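Local coordinates for enoyl-acyl carrier protein reductase (Uncultured bacterium, PDB 6KIA) that probably catalyses the NADH-dependent reduction of enoyl-acyl carrier protein in fatty acid synthesis, as a novel reductase type associated with triclosan resistance, at residues 287-292 with 400-405; 407-412 with 422-427. All blocks are in the same frame, centred on the assembly; numbering follows the deposited sequence.

Contact 1 (287-292 with 400-405). With NAI (1,4-dihydronicotinamide adenine dinucleotide), chain D.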
loop_
_atom_site.group_PDB
_atom_site.type_symbol
_atom_site.label_atom_id
_atom_site.label_comp_id
_atom_site.label_asym_id
_atom_site.label_seq_id
_atom_site.Cartn_x
_atom_site.Cartn_y
_atom_site.Cartn_z
ATOM N N ASN A 287 0.783 -5.709 7.342
ATOM C CA ASN A 287 -0.552 -5.611 6.735
ATOM C C ASN A 287 -1.342 -4.501 7.409
ATOM O O ASN A 287 -1.763 -4.615 8.576
ATOM C CB ASN A 287 -1.284 -6.947 6.803
ATOM C CG ASN A 287 -0.803 -7.917 5.743
ATOM O OD1 ASN A 287 -0.511 -7.518 4.596
ATOM N ND2 ASN A 287 -0.681 -9.197 6.113
ATOM N N CYS A 288 -1.477 -3.395 6.690
ATOM C CA CYS A 288 -1.991 -2.141 7.265
ATOM C C CYS A 288 -3.442 -1.863 6.915
ATOM O O CYS A 288 -3.961 -2.441 5.959
ATOM C CB CYS A 288 -1.117 -0.971 6.796
ATOM S SG CYS A 288 0.583 -1.007 7.492
ATOM N N PRO A 289 -4.101 -0.957 7.653
ATOM C CA PRO A 289 -5.524 -0.689 7.359
ATOM C C PRO A 289 -5.835 -0.007 6.035
ATOM O O PRO A 289 -4.994 0.631 5.415
ATOM C CB PRO A 289 -5.934 0.262 8.490
ATOM C CG PRO A 289 -5.001 -0.020 9.580
ATOM C CD PRO A 289 -3.679 -0.281 8.892
ATOM N N GLU A 290 -7.100 -0.130 5.632
ATOM C CA GLU A 290 -7.660 0.633 4.530
ATOM C C GLU A 290 -7.594 2.125 4.839
ATOM O O GLU A 290 -8.082 2.576 5.903
ATOM C CB GLU A 290 -9.133 0.243 4.309
ATOM C CG GLU A 290 -9.401 -1.251 4.123
ATOM C CD GLU A 290 -9.567 -2.032 5.437
ATOM O OE1 GLU A 290 -9.384 -1.471 6.545
ATOM O OE2 GLU A 290 -9.898 -3.228 5.364
ATOM N N ILE A 291 -7.002 2.896 3.928
ATOM C CA ILE A 291 -7.023 4.348 4.033
ATOM C C ILE A 291 -7.206 4.950 2.648
ATOM O O ILE A 291 -7.271 4.227 1.657
ATOM C CB ILE A 291 -5.743 4.909 4.696
ATOM C CG1 ILE A 291 -4.487 4.478 3.938
ATOM C CG2 ILE A 291 -5.622 4.475 6.165
ATOM C CD1 ILE A 291 -3.285 5.244 4.424
ATOM N N ARG A 292 -7.338 6.272 2.570
ATOM C CA ARG A 292 -7.394 6.913 1.267
ATOM C C ARG A 292 -6.062 7.580 0.918
ATOM O O ARG A 292 -5.594 8.499 1.606
ATOM C CB ARG A 292 -8.547 7.914 1.209
ATOM C CG ARG A 292 -9.882 7.193 1.276
ATOM C CD ARG A 292 -11.060 8.118 1.013
ATOM N NE ARG A 292 -11.319 8.308 -0.412
ATOM C CZ ARG A 292 -11.055 9.428 -1.078
ATOM N NH1 ARG A 292 -10.522 10.470 -0.448
ATOM N NH2 ARG A 292 -11.329 9.508 -2.376
ATOM N N ALA A 400 -5.027 10.363 7.812
ATOM C CA ALA A 400 -3.817 10.979 8.400
ATOM C C ALA A 400 -3.468 10.373 9.767
ATOM O O ALA A 400 -2.280 10.210 10.100
ATOM C CB ALA A 400 -3.970 12.500 8.516
ATOM N N LEU A 401 -4.485 10.064 10.580
ATOM C CA LEU A 401 -4.210 9.412 11.874
ATOM C C LEU A 401 -3.550 8.040 11.698
ATOM O O LEU A 401 -2.623 7.670 12.442
ATOM C CB LEU A 401 -5.519 9.283 12.654
ATOM C CG LEU A 401 -6.131 10.575 13.205
ATOM C CD1 LEU A 401 -7.218 10.222 14.231
ATOM C CD2 LEU A 401 -5.094 11.485 13.857
ATOM N N VAL A 402 -4.016 7.272 10.716
ATOM C CA VAL A 402 -3.436 5.949 10.485
ATOM C C VAL A 402 -1.979 6.070 9.997
ATOM O O VAL A 402 -1.135 5.288 10.423
ATOM C CB VAL A 402 -4.284 5.117 9.484
ATOM C CG1 VAL A 402 -3.574 3.794 9.162
ATOM C CG2 VAL A 402 -5.646 4.816 10.089
ATOM N N LEU A 403 -1.680 7.043 9.142
ATOM C CA LEU A 403 -0.261 7.301 8.796
ATOM C C LEU A 403 0.586 7.530 10.049
ATOM O O LEU A 403 1.687 6.902 10.253
ATOM C CB LEU A 403 -0.145 8.523 7.868
ATOM C CG LEU A 403 -0.033 8.292 6.367
ATOM C CD1 LEU A 403 -1.090 7.360 5.848
ATOM C CD2 LEU A 403 0.002 9.648 5.610
ATOM N N GLU A 404 0.064 8.439 10.868
ATOM C CA GLU A 404 0.719 8.864 12.101
ATOM C C GLU A 404 0.961 7.702 13.067
ATOM O O GLU A 404 2.017 7.630 13.707
ATOM C CB GLU A 404 -0.126 9.952 12.787
ATOM C CG GLU A 404 0.428 10.467 14.094
ATOM C CD GLU A 404 -0.372 11.646 14.639
ATOM O OE1 GLU A 404 -1.377 12.044 14.006
ATOM O OE2 GLU A 404 0.021 12.194 15.686
ATOM N N GLY A 405 -0.000 6.780 13.167
ATOM C CA GLY A 405 0.112 5.663 14.097
ATOM C C GLY A 405 0.948 4.497 13.580
ATOM O O GLY A 405 1.701 3.859 14.342
HETATM P PA NAI D . 1.045 5.816 -2.977
HETATM O O1A NAI D . 1.497 7.017 -2.203
HETATM O O2A NAI D . 0.463 6.066 -4.354
HETATM O O5B NAI D . 2.276 4.811 -3.037
HETATM C C5B NAI D . 2.426 3.952 -4.149
HETATM C C4B NAI D . 3.925 3.526 -4.078
HETATM O O4B NAI D . 4.099 2.470 -5.202
HETATM C C3B NAI D . 4.735 4.492 -4.324
HETATM O O3B NAI D . 5.944 4.447 -3.461
HETATM C C2B NAI D . 5.158 4.296 -5.911
HETATM O O2B NAI D . 6.402 5.041 -6.181
HETATM C C1B NAI D . 5.260 3.019 -6.038
HETATM N N9A NAI D . 4.906 2.577 -7.402
HETATM C C8A NAI D . 3.775 2.567 -8.129
HETATM N N7A NAI D . 4.054 2.048 -9.322
HETATM C C5A NAI D . 5.369 1.724 -9.335
HETATM C C6A NAI D . 6.104 1.162 -10.368
HETATM N N6A NAI D . 5.777 0.741 -11.702
HETATM N N1A NAI D . 7.411 0.928 -10.161
HETATM C C2A NAI D . 7.990 1.252 -8.962
HETATM N N3A NAI D . 7.251 1.810 -7.931
HETATM C C4A NAI D . 5.920 2.047 -8.148
HETATM O O3 NAI D . -0.126 4.984 -2.158
HETATM P PN NAI D . 0.002 4.051 -0.848
HETATM O O1N NAI D . 0.609 4.820 0.285
HETATM O O2N NAI D . -1.430 3.609 -0.593
HETATM O O5D NAI D . 0.920 2.808 -1.242
HETATM C C5D NAI D . 2.089 2.485 -0.506
HETATM C C4D NAI D . 1.970 1.010 -0.061
HETATM O O4D NAI D . 1.020 0.920 0.849
HETATM C C3D NAI D . 1.511 0.131 -1.222
HETATM O O3D NAI D . 2.277 -1.020 -1.340
HETATM C C2D NAI D . 0.083 -0.249 -0.770
HETATM O O2D NAI D . -0.345 -1.460 -1.489
HETATM C C1D NAI D . 0.190 -0.386 0.526
HETATM N N1N NAI D . -1.089 -0.320 1.232
HETATM C C2N NAI D . -2.044 0.626 0.926
HETATM C C3N NAI D . -3.278 0.609 1.589
HETATM C C7N NAI D . -4.344 1.666 1.300
HETATM O O7N NAI D . -5.513 1.482 1.629
HETATM N N7N NAI D . -3.959 2.869 0.654
HETATM C C4N NAI D . -3.563 -0.327 2.572
HETATM C C5N NAI D . -2.567 -1.250 2.911
HETATM C C6N NAI D . -1.342 -1.242 2.235
#
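I291 reaches V402 and L403 on helix 394-413 while its backbone holds the cofactor. Its CB points toward the helix, and three carbons divide the work beyond it. CG2 takes the branch facing V402. It lies 3.6 Å from V402 CB and also close to both V402 methyls, over the branch point of the valine. CG1 lies between the backbone N and the carbonyl carbon (chi1 57°), which turns it to the cofactor side. There it packs on the carboxamide, 3.7 Å from N7N of NAI. CD1 ends the chain against a tip of L403. It meets L403 CD1 at 3.4 Å, closer than usual for two carbons, with the side chains at about a right angle.

Segment 287-292 begins on the last residue of strand 283-287, a parallel strand of the Rossmann-type sheet, and runs on as loop. Dinucleotides are bound at such strand ends. I291 N gives a nearly straight bond to the carboxamide O7N of NAI (3.1 Å, 176°). This is reminiscent of short-chain reductases, where a backbone N-H after a central parallel strand probably plays the same part. P289 O comes to 3.3 Å from NAI C4N, the ring carbon that carries the hydride, and accepts a hydrogen bond from Y33 OH.

P289 adds the second apolar patch. Its ring carbons CG and CD meet V402 CG1, with CD at 4.1 Å. V402 CG1 is anti to the backbone N (chi1 174°), which places it within reach of both the proline ring and I291 CG2. I291 O is hydrogen-bonded to S296 OG.

Contact 2 (407-412 with 422-427)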
loop_
_atom_site.group_PDB
_atom_site.type_symbol
_atom_site.label_atom_id
_atom_site.label_comp_id
_atom_site.label_asym_id
_atom_site.label_seq_id
_atom_site.Cartn_x
_atom_site.Cartn_y
_atom_site.Cartn_z
ATOM N N GLY A 407 3.385 4.667 11.523
ATOM C CA GLY A 407 4.786 5.088 11.469
ATOM C C GLY A 407 5.662 4.508 12.565
ATOM O O GLY A 407 6.573 3.739 12.302
ATOM N N PRO A 408 5.393 4.896 13.811
ATOM C CA PRO A 408 6.174 4.401 14.944
ATOM C C PRO A 408 5.982 2.914 15.162
ATOM O O PRO A 408 6.921 2.243 15.576
ATOM C CB PRO A 408 5.661 5.228 16.127
ATOM C CG PRO A 408 4.394 5.828 15.657
ATOM C CD PRO A 408 4.510 6.000 14.195
ATOM N N LEU A 409 4.788 2.390 14.895
ATOM C CA LEU A 409 4.610 0.952 15.003
ATOM C C LEU A 409 5.601 0.199 14.111
ATOM O O LEU A 409 6.286 -0.702 14.588
ATOM C CB LEU A 409 3.175 0.546 14.636
ATOM C CG LEU A 409 2.125 0.861 15.716
ATOM C CD1 LEU A 409 0.710 0.565 15.213
ATOM C CD2 LEU A 409 2.412 0.097 17.006
ATOM N N MET A 410 5.675 0.547 12.826
ATOM C CA MET A 410 6.563 -0.163 11.921
ATOM C C MET A 410 8.029 0.153 12.262
ATOM O O MET A 410 8.874 -0.753 12.286
ATOM C CB MET A 410 6.253 0.193 10.479
ATOM C CG MET A 410 4.867 -0.302 10.057
ATOM S SD MET A 410 4.415 0.243 8.405
ATOM C CE MET A 410 5.688 -0.525 7.370
ATOM N N PHE A 411 8.311 1.418 12.578
ATOM C CA PHE A 411 9.696 1.819 12.855
ATOM C C PHE A 411 10.239 1.078 14.070
ATOM O O PHE A 411 11.367 0.553 14.043
ATOM C CB PHE A 411 9.794 3.336 13.066
ATOM C CG PHE A 411 11.218 3.823 13.200
ATOM C CD1 PHE A 411 12.077 3.816 12.116
ATOM C CD2 PHE A 411 11.692 4.250 14.433
ATOM C CE1 PHE A 411 13.421 4.247 12.265
ATOM C CE2 PHE A 411 13.015 4.685 14.588
ATOM C CZ PHE A 411 13.869 4.689 13.497
ATOM N N HIS A 412 9.442 1.001 15.139
ATOM C CA HIS A 412 9.923 0.339 16.351
ATOM C C HIS A 412 9.852 -1.191 16.266
ATOM O O HIS A 412 10.762 -1.877 16.738
ATOM C CB HIS A 412 9.163 0.857 17.584
ATOM C CG HIS A 412 9.507 2.267 17.953
ATOM N ND1 HIS A 412 10.793 2.661 18.259
ATOM C CD2 HIS A 412 8.731 3.370 18.105
ATOM C CE1 HIS A 412 10.797 3.946 18.571
ATOM N NE2 HIS A 412 9.561 4.401 18.475
ATOM N N LEU A 422 2.938 -9.321 9.772
ATOM C CA LEU A 422 2.254 -8.813 10.946
ATOM C C LEU A 422 1.127 -7.877 10.544
ATOM O O LEU A 422 1.320 -6.992 9.707
ATOM C CB LEU A 422 3.222 -8.069 11.868
ATOM C CG LEU A 422 4.374 -8.896 12.446
ATOM C CD1 LEU A 422 5.364 -7.988 13.176
ATOM C CD2 LEU A 422 3.775 -9.945 13.385
ATOM N N TRP A 423 -0.035 -8.068 11.146
ATOM C CA TRP A 423 -1.151 -7.149 10.925
ATOM C C TRP A 423 -1.126 -6.003 11.938
ATOM O O TRP A 423 -1.025 -6.232 13.160
ATOM C CB TRP A 423 -2.494 -7.885 11.020
ATOM C CG TRP A 423 -3.059 -8.490 9.768
ATOM C CD1 TRP A 423 -4.143 -8.039 9.057
ATOM C CD2 TRP A 423 -2.617 -9.685 9.103
ATOM N NE1 TRP A 423 -4.409 -8.883 8.017
ATOM C CE2 TRP A 423 -3.475 -9.888 7.995
ATOM C CE3 TRP A 423 -1.576 -10.588 9.322
ATOM C CZ2 TRP A 423 -3.327 -10.967 7.119
ATOM C CZ3 TRP A 423 -1.440 -11.678 8.445
ATOM C CH2 TRP A 423 -2.302 -11.851 7.364
ATOM N N LEU A 424 -1.263 -4.778 11.428
ATOM C CA LEU A 424 -1.490 -3.599 12.253
ATOM C C LEU A 424 -2.958 -3.228 12.093
ATOM O O LEU A 424 -3.329 -2.594 11.106
ATOM C CB LEU A 424 -0.586 -2.440 11.809
ATOM C CG LEU A 424 0.911 -2.780 11.732
ATOM C CD1 LEU A 424 1.699 -1.549 11.320
ATOM C CD2 LEU A 424 1.386 -3.279 13.103
ATOM N N SER A 425 -3.815 -3.674 13.012
ATOM C CA SER A 425 -5.248 -3.366 12.894
ATOM C C SER A 425 -5.627 -2.155 13.752
ATOM O O SER A 425 -4.748 -1.531 14.350
ATOM C CB SER A 425 -6.081 -4.604 13.251
ATOM O OG SER A 425 -5.887 -5.590 12.236
ATOM N N HIS A 426 -6.921 -1.808 13.817
ATOM C CA HIS A 426 -7.323 -0.596 14.500
ATOM C C HIS A 426 -6.979 -0.594 15.978
ATOM O O HIS A 426 -6.807 0.473 16.552
ATOM C CB HIS A 426 -8.834 -0.352 14.365
ATOM C CG HIS A 426 -9.240 0.092 13.002
ATOM N ND1 HIS A 426 -10.525 0.517 12.704
ATOM C CD2 HIS A 426 -8.540 0.189 11.846
ATOM C CE1 HIS A 426 -10.593 0.837 11.426
ATOM N NE2 HIS A 426 -9.399 0.653 10.877
ATOM N N ASP A 427 -6.924 -1.779 16.580
ATOM C CA ASP A 427 -6.659 -1.858 18.010
ATOM C C ASP A 427 -5.267 -1.318 18.359
ATOM O O ASP A 427 -5.132 -0.360 19.146
ATOM C CB ASP A 427 -6.845 -3.299 18.541
ATOM C CG ASP A 427 -5.914 -4.321 17.903
ATOM O OD1 ASP A 427 -5.574 -4.231 16.697
ATOM O OD2 ASP A 427 -5.492 -5.235 18.643
#
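L409 and L424 bring the two backbones nearest, with their CA atoms 8.1 Å apart. Segment 407-412 is helical. F411 N bonds to G407 O at 2.9 Å, and H412 N to P408 O at 2.8 Å. The helix is kinked at P408, whose ring nitrogen has no bond to the turn before. Segment 422-427 starts as strand and is helical from 426. S425 sits at the N-cap position. Its OG bonds to E245 N and does not cap the helix.

The contact is apolar and buried, and L424 carries it from the side of segment 422-427. L424 CD1 is the touching atom. The extended side chain (CD1 anti to CA, chi2 -178°) carries this methyl to the helix. It meets M410 CG at 3.6 Å and L409 CB at 4.2 Å, between two consecutive residues of one turn.

M410 offers the middle of its chain. CG does the touching, and the chain bends further on, at SD (chi3 62°). L409 touches with CB, while its side chain also packs on V428, I429 and Q432 of helix 426-436.

Strand 421-423 runs parallel to strand 283-287 beside it, and helix 394-413 lies on the connection between them. The helix packs on the Rossmann-type sheet through M410 on Y286 of strand 283-287, and through its contact with L424, which directly follows strand 421-423. The arrangement is that of a long beta-alpha-beta crossover in the Rossmann-type domain.

How the contacts relate
The two contacts have centres 9 Å apart and share helix 394-413. That one helix packs on the loop after strand 283-287 through V402 and L403, and on L424 through L409 and M410. Parallel strand pairing joins the other segments. N287 N lies 2.7 Å from L422 O, and N287 O lies 2.9 Å from L424 N, both probable hydrogen bonds. P289 CD also packs on L424 O at 3.2 Å. Contact 1 belongs to the NADH pocket through C288, P289, E290 and I291. Contact 2 is second-shell: C288 lines the pocket and touches M410, and the distance is about 8 Å between the M410 side chain and NAI.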